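Local structure of cytoplasmic protein (Cryptococcus neoformans var. grubii serotype A, 7LPO) at residues L171-W183 / F194-A207. The protein probably hydrolyses steryl beta-glucosides, as a sterylglucosidase of glycoside hydrolase family 5. Numbering follows the deposited sequence.
Sequences LTATAAAYLHCEW and FPAMIWGTNYTHLA
Phe194 packs one ring face against His180 and turns an edge to Trp183, with Ile198 CG2 over its other face; this aromatic cluster is the tight end of the contact. CA of His180 sits 3.8 Å from the Phe194 ring centroid, almost on the ring normal, a CH-pi contact; the imidazole beyond lies nearly parallel to the phenyl, with little of one ring above the other. Trp183's chi1 of 176° swings its indole away from the backbone N and over Phe194, an offset edge-to-face pair with planes at 67°, and Pro195, whose CD lies 3.5 Å from CE2 of Trp183.

In the middle, the Asn202 carboxamide reads both polar groups of the Tyr178 backbone. Asn202 OD1 takes the Tyr178 N-H in its carbonyl plane, on a lone pair, at 2.7 Å and 169°; Asn202 ND2 gives to Tyr178 O at 3.1 Å. These two bonds fix the amide's rotation. Beside them His205 meets the Tyr178 ring obliquely, its ND1 tied back to Thr201 O.

The other end is looser and wetter. Ala207 N donates directly to Ala176 O (3.1 Å), but one water links Ala175 O to Leu206 N and another joins Ala176 O to Asn202 O. Ala176 CB meets the CB atoms of Leu206 and Ala207; Leu171 CD2 touches the latter.

Mostly buried, though Trp183 and Pro195 are partly exposed, the contact folds the connection after helix 159-163 onto the start of helix 206-221, where His205 holds the N-cap position. Leu179 and Cys181 lean on helix 61-66. The excursion runs between parallel neighbours, strands 137-143 and 263-267, consistent with the family's TIM barrel.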
ATOM      1  N   LEU A 171     -14.206  -9.617 -20.038  1.00 15.74           N
ATOM      2  CA  LEU A 171     -13.400 -10.043 -18.901  1.00 16.36           C
ATOM      3  C   LEU A 171     -14.151 -11.041 -18.034  1.00 17.30           C
ATOM      4  O   LEU A 171     -13.590 -12.058 -17.616  1.00 20.70           O
ATOM      5  CB  LEU A 171     -12.998  -8.823 -18.070  1.00 18.09           C
ATOM      6  CG  LEU A 171     -12.026  -7.843 -18.733  1.00 20.97           C
ATOM      7  CD1 LEU A 171     -12.005  -6.486 -18.036  1.00 21.51           C
ATOM      8  CD2 LEU A 171     -10.629  -8.485 -18.733  1.00 21.74           C
ATOM      9  N   THR A 172     -15.428 -10.775 -17.770  1.00 18.65           N
ATOM     10  CA  THR A 172     -16.208 -11.621 -16.875  1.00 19.74           C
ATOM     11  C   THR A 172     -16.541 -12.961 -17.522  1.00 17.45           C
ATOM     12  O   THR A 172     -16.413 -14.013 -16.886  1.00 15.92           O
ATOM     13  CB  THR A 172     -17.487 -10.888 -16.466  1.00 25.10           C
ATOM     14  OG1 THR A 172     -17.144  -9.715 -15.715  1.00 25.76           O
ATOM     15  CG2 THR A 172     -18.393 -11.790 -15.637  1.00 27.53           C
ATOM     16  N   ALA A 173     -16.989 -12.942 -18.781  1.00 19.62           N
ATOM     17  CA  ALA A 173     -17.378 -14.184 -19.447  1.00 19.00           C
ATOM     18  C   ALA A 173     -16.220 -15.174 -19.488  1.00 21.93           C
ATOM     19  O   ALA A 173     -16.417 -16.378 -19.284  1.00 23.93           O
ATOM     20  CB  ALA A 173     -17.876 -13.883 -20.861  1.00 20.14           C
ATOM     21  N   THR A 174     -15.005 -14.687 -19.740  1.00 19.09           N
ATOM     22  CA  THR A 174     -13.827 -15.541 -19.838  1.00 16.79           C
ATOM     23  C   THR A 174     -13.147 -15.786 -18.492  1.00 16.83           C
ATOM     24  O   THR A 174     -12.165 -16.528 -18.435  1.00 15.37           O
ATOM     25  CB  THR A 174     -12.802 -14.926 -20.801  1.00 16.40           C
ATOM     26  OG1 THR A 174     -12.339 -13.676 -20.270  1.00 17.19           O
ATOM     27  CG2 THR A 174     -13.395 -14.713 -22.201  1.00 15.88           C
ATOM     28  N   ALA A 175     -13.631 -15.185 -17.413  1.00 16.37           N
ATOM     29  CA  ALA A 175     -12.962 -15.276 -16.124  1.00 16.08           C
ATOM     30  C   ALA A 175     -11.553 -14.691 -16.184  1.00 15.98           C
ATOM     31  O   ALA A 175     -10.673 -15.072 -15.411  1.00 18.19           O
ATOM     32  CB  ALA A 175     -12.922 -16.725 -15.633  1.00 20.11           C
ATOM     33  N   ALA A 176     -11.321 -13.764 -17.113  1.00 15.18           N
ATOM     34  CA  ALA A 176     -10.022 -13.112 -17.210  1.00 15.12           C
ATOM     35  C   ALA A 176      -9.808 -12.124 -16.075  1.00 15.04           C
ATOM     36  O   ALA A 176      -8.664 -11.803 -15.757  1.00 14.99           O
ATOM     37  CB  ALA A 176      -9.898 -12.408 -18.562  1.00 19.36           C
ATOM     38  N   ALA A 177     -10.883 -11.634 -15.472  1.00 15.03           N
ATOM     39  CA  ALA A 177     -10.824 -10.831 -14.262  1.00 14.96           C
ATOM     40  C   ALA A 177     -12.176 -10.935 -13.572  1.00 14.99           C
ATOM     41  O   ALA A 177     -13.208 -11.107 -14.231  1.00 15.04           O
ATOM     42  CB  ALA A 177     -10.491  -9.366 -14.560  1.00 14.91           C
ATOM     43  N   TYR A 178     -12.165 -10.830 -12.242  1.00 15.87           N
ATOM     44  CA  TYR A 178     -13.387 -10.783 -11.449  1.00 15.80           C
ATOM     45  C   TYR A 178     -13.584  -9.344 -10.997  1.00 16.88           C
ATOM     46  O   TYR A 178     -12.776  -8.812 -10.227  1.00 17.54           O
ATOM     47  CB  TYR A 178     -13.327 -11.723 -10.250  1.00 18.45           C
ATOM     48  CG  TYR A 178     -13.343 -13.181 -10.608  1.00 22.22           C
ATOM     49  CD1 TYR A 178     -14.209 -13.670 -11.583  1.00 23.42           C
ATOM     50  CD2 TYR A 178     -12.485 -14.080  -9.974  1.00 23.05           C
ATOM     51  CE1 TYR A 178     -14.216 -15.004 -11.927  1.00 23.31           C
ATOM     52  CE2 TYR A 178     -12.496 -15.424 -10.299  1.00 22.51           C
ATOM     53  CZ  TYR A 178     -13.363 -15.877 -11.274  1.00 24.28           C
ATOM     54  OH  TYR A 178     -13.385 -17.208 -11.604  1.00 25.54           O
ATOM     55  N   LEU A 179     -14.650  -8.720 -11.478  1.00 15.09           N
ATOM     56  CA  LEU A 179     -15.018  -7.366 -11.098  1.00 16.63           C
ATOM     57  C   LEU A 179     -16.118  -7.430 -10.051  1.00 17.35           C
ATOM     58  O   LEU A 179     -17.099  -8.161 -10.219  1.00 18.58           O
ATOM     59  CB  LEU A 179     -15.509  -6.576 -12.310  1.00 21.31           C
ATOM     60  CG  LEU A 179     -14.461  -5.997 -13.254  1.00 25.65           C
ATOM     61  CD1 LEU A 179     -13.373  -6.987 -13.570  1.00 28.73           C
ATOM     62  CD2 LEU A 179     -15.167  -5.530 -14.533  1.00 25.65           C
ATOM     63  N   HIS A 180     -15.964  -6.645  -8.989  1.00 16.48           N
ATOM     64  CA  HIS A 180     -16.972  -6.622  -7.938  1.00 14.87           C
ATOM     65  C   HIS A 180     -18.362  -6.326  -8.499  1.00 14.99           C
ATOM     66  O   HIS A 180     -19.349  -6.973  -8.125  1.00 14.97           O
ATOM     67  CB  HIS A 180     -16.583  -5.580  -6.897  1.00 14.80           C
ATOM     68  CG  HIS A 180     -17.411  -5.639  -5.657  1.00 14.81           C
ATOM     69  ND1 HIS A 180     -17.333  -4.685  -4.665  1.00 14.76           N
ATOM     70  CD2 HIS A 180     -18.327  -6.544  -5.242  1.00 14.86           C
ATOM     71  CE1 HIS A 180     -18.170  -5.000  -3.692  1.00 14.78           C
ATOM     72  NE2 HIS A 180     -18.783  -6.126  -4.015  1.00 14.84           N
ATOM     73  N   CYS A 181     -18.461  -5.360  -9.403  1.00 15.09           N
ATOM     74  CA  CYS A 181     -19.770  -4.952  -9.900  1.00 19.68           C
ATOM     75  C   CYS A 181     -20.366  -5.924 -10.913  1.00 21.35           C
ATOM     76  O   CYS A 181     -21.541  -5.772 -11.259  1.00 21.18           O
ATOM     77  CB  CYS A 181     -19.681  -3.551 -10.514  1.00 18.59           C
ATOM     78  SG  CYS A 181     -18.845  -3.488 -12.108  1.00 18.28           S
ATOM     79  N   GLU A 182     -19.606  -6.921 -11.384  1.00 22.72           N
ATOM     80  CA  GLU A 182     -20.134  -7.941 -12.284  1.00 20.07           C
ATOM     81  C   GLU A 182     -20.022  -9.332 -11.670  1.00 18.02           C
ATOM     82  O   GLU A 182     -19.890 -10.327 -12.384  1.00 16.36           O
ATOM     83  CB  GLU A 182     -19.427  -7.893 -13.640  1.00 21.90           C
ATOM     84  CG  GLU A 182     -19.556  -6.539 -14.347  1.00 24.65           C
ATOM     85  CD  GLU A 182     -19.086  -6.554 -15.804  1.00 26.27           C
ATOM     86  OE1 GLU A 182     -18.412  -7.520 -16.218  1.00 27.16           O
ATOM     87  OE2 GLU A 182     -19.393  -5.587 -16.539  1.00 26.52           O
ATOM     88  N   TRP A 183     -20.051  -9.411 -10.344  1.00 19.97           N
ATOM     89  CA  TRP A 183     -20.000 -10.698  -9.661  1.00 21.99           C
ATOM     90  C   TRP A 183     -21.388 -11.076  -9.174  1.00 22.76           C
ATOM     91  O   TRP A 183     -22.061 -10.233  -8.570  1.00 22.46           O
ATOM     92  CB  TRP A 183     -19.044 -10.649  -8.466  1.00 23.58           C
ATOM     93  CG  TRP A 183     -19.072 -11.930  -7.703  1.00 23.58           C
ATOM     94  CD1 TRP A 183     -19.996 -12.315  -6.770  1.00 25.40           C
ATOM     95  CD2 TRP A 183     -18.153 -13.018  -7.832  1.00 25.50           C
ATOM     96  NE1 TRP A 183     -19.707 -13.581  -6.316  1.00 27.77           N
ATOM     97  CE2 TRP A 183     -18.573 -14.028  -6.945  1.00 27.36           C
ATOM     98  CE3 TRP A 183     -17.015 -13.237  -8.615  1.00 26.82           C
ATOM     99  CZ2 TRP A 183     -17.896 -15.232  -6.818  1.00 28.69           C
ATOM    100  CZ3 TRP A 183     -16.341 -14.431  -8.483  1.00 28.35           C
ATOM    101  CH2 TRP A 183     -16.781 -15.413  -7.589  1.00 29.66           C
ATOM    102  N   PHE A 194     -19.725 -10.828  -2.973  1.00 22.55           N
ATOM    103  CA  PHE A 194     -18.340 -10.890  -3.440  1.00 19.63           C
ATOM    104  C   PHE A 194     -17.460 -11.553  -2.381  1.00 16.90           C
ATOM    105  O   PHE A 194     -17.383 -11.046  -1.252  1.00 17.44           O
ATOM    106  CB  PHE A 194     -17.861  -9.469  -3.742  1.00 19.51           C
ATOM    107  CG  PHE A 194     -16.703  -9.390  -4.695  1.00 17.97           C
ATOM    108  CD1 PHE A 194     -16.638 -10.198  -5.810  1.00 19.55           C
ATOM    109  CD2 PHE A 194     -15.684  -8.482  -4.478  1.00 18.76           C
ATOM    110  CE1 PHE A 194     -15.569 -10.118  -6.678  1.00 19.44           C
ATOM    111  CE2 PHE A 194     -14.619  -8.387  -5.350  1.00 19.38           C
ATOM    112  CZ  PHE A 194     -14.556  -9.209  -6.445  1.00 19.49           C
ATOM    113  N   PRO A 195     -16.813 -12.681  -2.677  1.00 16.84           N
ATOM    114  CA  PRO A 195     -16.054 -13.380  -1.629  1.00 17.99           C
ATOM    115  C   PRO A 195     -14.933 -12.517  -1.066  1.00 20.07           C
ATOM    116  O   PRO A 195     -14.283 -11.749  -1.779  1.00 19.07           O
ATOM    117  CB  PRO A 195     -15.506 -14.626  -2.343  1.00 18.03           C
ATOM    118  CG  PRO A 195     -16.405 -14.833  -3.509  1.00 20.50           C
ATOM    119  CD  PRO A 195     -16.871 -13.455  -3.931  1.00 19.84           C
ATOM    120  N   ALA A 196     -14.703 -12.669   0.232  1.00 22.84           N
ATOM    121  CA  ALA A 196     -13.691 -11.891   0.932  1.00 24.65           C
ATOM    122  C   ALA A 196     -12.327 -12.007   0.269  1.00 21.99           C
ATOM    123  O   ALA A 196     -11.797 -13.110   0.089  1.00 20.45           O
ATOM    124  CB  ALA A 196     -13.599 -12.359   2.386  1.00 26.70           C
ATOM    125  N   MET A 197     -11.755 -10.855  -0.074  1.00 20.58           N
ATOM    126  CA  MET A 197     -10.372 -10.741  -0.525  1.00 19.76           C
ATOM    127  C   MET A 197     -10.116 -11.487  -1.824  1.00 18.99           C
ATOM    128  O   MET A 197      -8.957 -11.748  -2.175  1.00 20.26           O
ATOM    129  CB  MET A 197      -9.408 -11.246   0.550  1.00 19.78           C
ATOM    130  CG  MET A 197      -9.351 -10.397   1.824  1.00 20.21           C
ATOM    131  SD  MET A 197      -9.410  -8.607   1.558  1.00 23.99           S
ATOM    132  CE  MET A 197      -7.711  -8.183   1.546  1.00 21.13           C
ATOM    133  N   ILE A 198     -11.166 -11.857  -2.558  1.00 14.76           N
ATOM    134  CA  ILE A 198     -10.926 -12.548  -3.814  1.00 14.80           C
ATOM    135  C   ILE A 198     -10.350 -11.597  -4.855  1.00 14.76           C
ATOM    136  O   ILE A 198      -9.754 -12.048  -5.838  1.00 14.78           O
ATOM    137  CB  ILE A 198     -12.211 -13.223  -4.324  1.00 14.87           C
ATOM    138  CG1 ILE A 198     -11.858 -14.296  -5.359  1.00 19.92           C
ATOM    139  CG2 ILE A 198     -13.154 -12.215  -4.909  1.00 16.70           C
ATOM    140  CD1 ILE A 198     -13.033 -15.197  -5.731  1.00 23.55           C
ATOM    141  N   TRP A 199     -10.486 -10.283  -4.650  1.00 14.72           N
ATOM    142  CA  TRP A 199      -9.994  -9.332  -5.642  1.00 14.69           C
ATOM    143  C   TRP A 199      -8.521  -9.563  -5.932  1.00 14.66           C
ATOM    144  O   TRP A 199      -8.054  -9.304  -7.054  1.00 14.67           O
ATOM    145  CB  TRP A 199     -10.236  -7.894  -5.165  1.00 14.64           C
ATOM    146  CG  TRP A 199      -9.392  -7.495  -3.990  1.00 14.58           C
ATOM    147  CD1 TRP A 199      -9.760  -7.499  -2.674  1.00 14.57           C
ATOM    148  CD2 TRP A 199      -8.042  -7.031  -4.027  1.00 14.53           C
ATOM    149  NE1 TRP A 199      -8.711  -7.072  -1.886  1.00 16.44           N
ATOM    150  CE2 TRP A 199      -7.647  -6.779  -2.696  1.00 14.50           C
ATOM    151  CE3 TRP A 199      -7.123  -6.800  -5.058  1.00 16.38           C
ATOM    152  CZ2 TRP A 199      -6.379  -6.329  -2.371  1.00 14.45           C
ATOM    153  CZ3 TRP A 199      -5.862  -6.343  -4.729  1.00 15.48           C
ATOM    154  CH2 TRP A 199      -5.506  -6.112  -3.397  1.00 14.44           C
ATOM    155  N   GLY A 200      -7.777 -10.064  -4.942  1.00 14.65           N
ATOM    156  CA  GLY A 200      -6.342 -10.225  -5.088  1.00 14.62           C
ATOM    157  C   GLY A 200      -5.949 -11.331  -6.048  1.00 14.67           C
ATOM    158  O   GLY A 200      -4.852 -11.289  -6.621  1.00 14.66           O
ATOM    159  N   THR A 201      -6.819 -12.324  -6.242  1.00 14.73           N
ATOM    160  CA  THR A 201      -6.547 -13.395  -7.200  1.00 14.78           C
ATOM    161  C   THR A 201      -6.538 -12.907  -8.646  1.00 14.80           C
ATOM    162  O   THR A 201      -6.106 -13.650  -9.541  1.00 14.84           O
ATOM    163  CB  THR A 201      -7.577 -14.533  -7.061  1.00 14.85           C
ATOM    164  OG1 THR A 201      -8.876 -14.104  -7.502  1.00 14.87           O
ATOM    165  CG2 THR A 201      -7.661 -15.009  -5.616  1.00 14.84           C
ATOM    166  N   ASN A 202      -7.013 -11.688  -8.904  1.00 14.77           N
ATOM    167  CA  ASN A 202      -6.941 -11.158 -10.259  1.00 14.78           C
ATOM    168  C   ASN A 202      -5.506 -11.117 -10.760  1.00 14.75           C
ATOM    169  O   ASN A 202      -5.272 -11.257 -11.960  1.00 14.78           O
ATOM    170  CB  ASN A 202      -7.600  -9.781 -10.313  1.00 14.74           C
ATOM    171  CG  ASN A 202      -9.129  -9.878 -10.401  1.00 14.79           C
ATOM    172  OD1 ASN A 202      -9.666 -10.586 -11.243  1.00 14.85           O
ATOM    173  ND2 ASN A 202      -9.818  -9.193  -9.520  1.00 14.76           N
ATOM    174  N   TYR A 203      -4.526 -10.997  -9.860  1.00 14.71           N
ATOM    175  CA  TYR A 203      -3.127 -11.016 -10.292  1.00 14.69           C
ATOM    176  C   TYR A 203      -2.761 -12.312 -11.007  1.00 14.75           C
ATOM    177  O   TYR A 203      -1.815 -12.328 -11.803  1.00 14.75           O
ATOM    178  CB  TYR A 203      -2.170 -10.827  -9.109  1.00 14.64           C
ATOM    179  CG  TYR A 203      -2.056  -9.409  -8.602  1.00 14.58           C
ATOM    180  CD1 TYR A 203      -1.550  -8.385  -9.412  1.00 14.55           C
ATOM    181  CD2 TYR A 203      -2.438  -9.091  -7.310  1.00 14.55           C
ATOM    182  CE1 TYR A 203      -1.445  -7.082  -8.947  1.00 14.50           C
ATOM    183  CE2 TYR A 203      -2.332  -7.799  -6.831  1.00 14.49           C
ATOM    184  CZ  TYR A 203      -1.849  -6.791  -7.652  1.00 14.47           C
ATOM    185  OH  TYR A 203      -1.768  -5.502  -7.157  1.00 14.42           O
ATOM    186  N   THR A 204      -3.484 -13.396 -10.741  1.00 14.80           N
ATOM    187  CA  THR A 204      -3.209 -14.692 -11.346  1.00 14.86           C
ATOM    188  C   THR A 204      -4.364 -15.153 -12.229  1.00 14.93           C
ATOM    189  O   THR A 204      -4.564 -16.353 -12.419  1.00 14.99           O
ATOM    190  CB  THR A 204      -2.896 -15.744 -10.275  1.00 17.66           C
ATOM    191  OG1 THR A 204      -3.963 -15.842  -9.328  1.00 14.87           O
ATOM    192  CG2 THR A 204      -1.613 -15.380  -9.517  1.00 15.11           C
ATOM    193  N   HIS A 205      -5.125 -14.212 -12.776  1.00 14.92           N
ATOM    194  CA  HIS A 205      -6.031 -14.490 -13.878  1.00 14.98           C
ATOM    195  C   HIS A 205      -5.511 -13.811 -15.140  1.00 14.98           C
ATOM    196  O   HIS A 205      -4.588 -12.994 -15.103  1.00 14.92           O
ATOM    197  CB  HIS A 205      -7.447 -14.027 -13.551  1.00 14.98           C
ATOM    198  CG  HIS A 205      -8.189 -14.943 -12.629  1.00 15.98           C
ATOM    199  ND1 HIS A 205      -7.799 -15.156 -11.328  1.00 19.72           N
ATOM    200  CD2 HIS A 205      -9.307 -15.688 -12.811  1.00 17.13           C
ATOM    201  CE1 HIS A 205      -8.645 -15.984 -10.741  1.00 17.93           C
ATOM    202  NE2 HIS A 205      -9.570 -16.321 -11.620  1.00 17.83           N
ATOM    203  N   LEU A 206      -6.153 -14.129 -16.262  1.00 15.04           N
ATOM    204  CA  LEU A 206      -5.532 -13.934 -17.572  1.00 15.39           C
ATOM    205  C   LEU A 206      -5.261 -12.464 -17.892  1.00 15.00           C
ATOM    206  O   LEU A 206      -4.239 -12.134 -18.506  1.00 14.98           O
ATOM    207  CB  LEU A 206      -6.418 -14.561 -18.649  1.00 15.13           C
ATOM    208  CG  LEU A 206      -5.995 -14.332 -20.104  1.00 16.02           C
ATOM    209  CD1 LEU A 206      -4.586 -14.844 -20.301  1.00 16.75           C
ATOM    210  CD2 LEU A 206      -6.942 -15.003 -21.099  1.00 16.12           C
ATOM    211  N   ALA A 207      -6.163 -11.564 -17.512  1.00 15.07           N
ATOM    212  CA  ALA A 207      -5.965 -10.170 -17.899  1.00 15.58           C
ATOM    213  C   ALA A 207      -4.716  -9.596 -17.237  1.00 16.78           C
ATOM    214  O   ALA A 207      -3.842  -9.034 -17.909  1.00 18.03           O
ATOM    215  CB  ALA A 207      -7.200  -9.338 -17.550  1.00 15.29           C
TER
HETATM  216  O   HOH W   1      -8.015 -16.361 -15.968  1.00 15.17           O
HETATM  217  O   HOH W   2      -6.919 -10.374 -14.155  1.00 14.84           O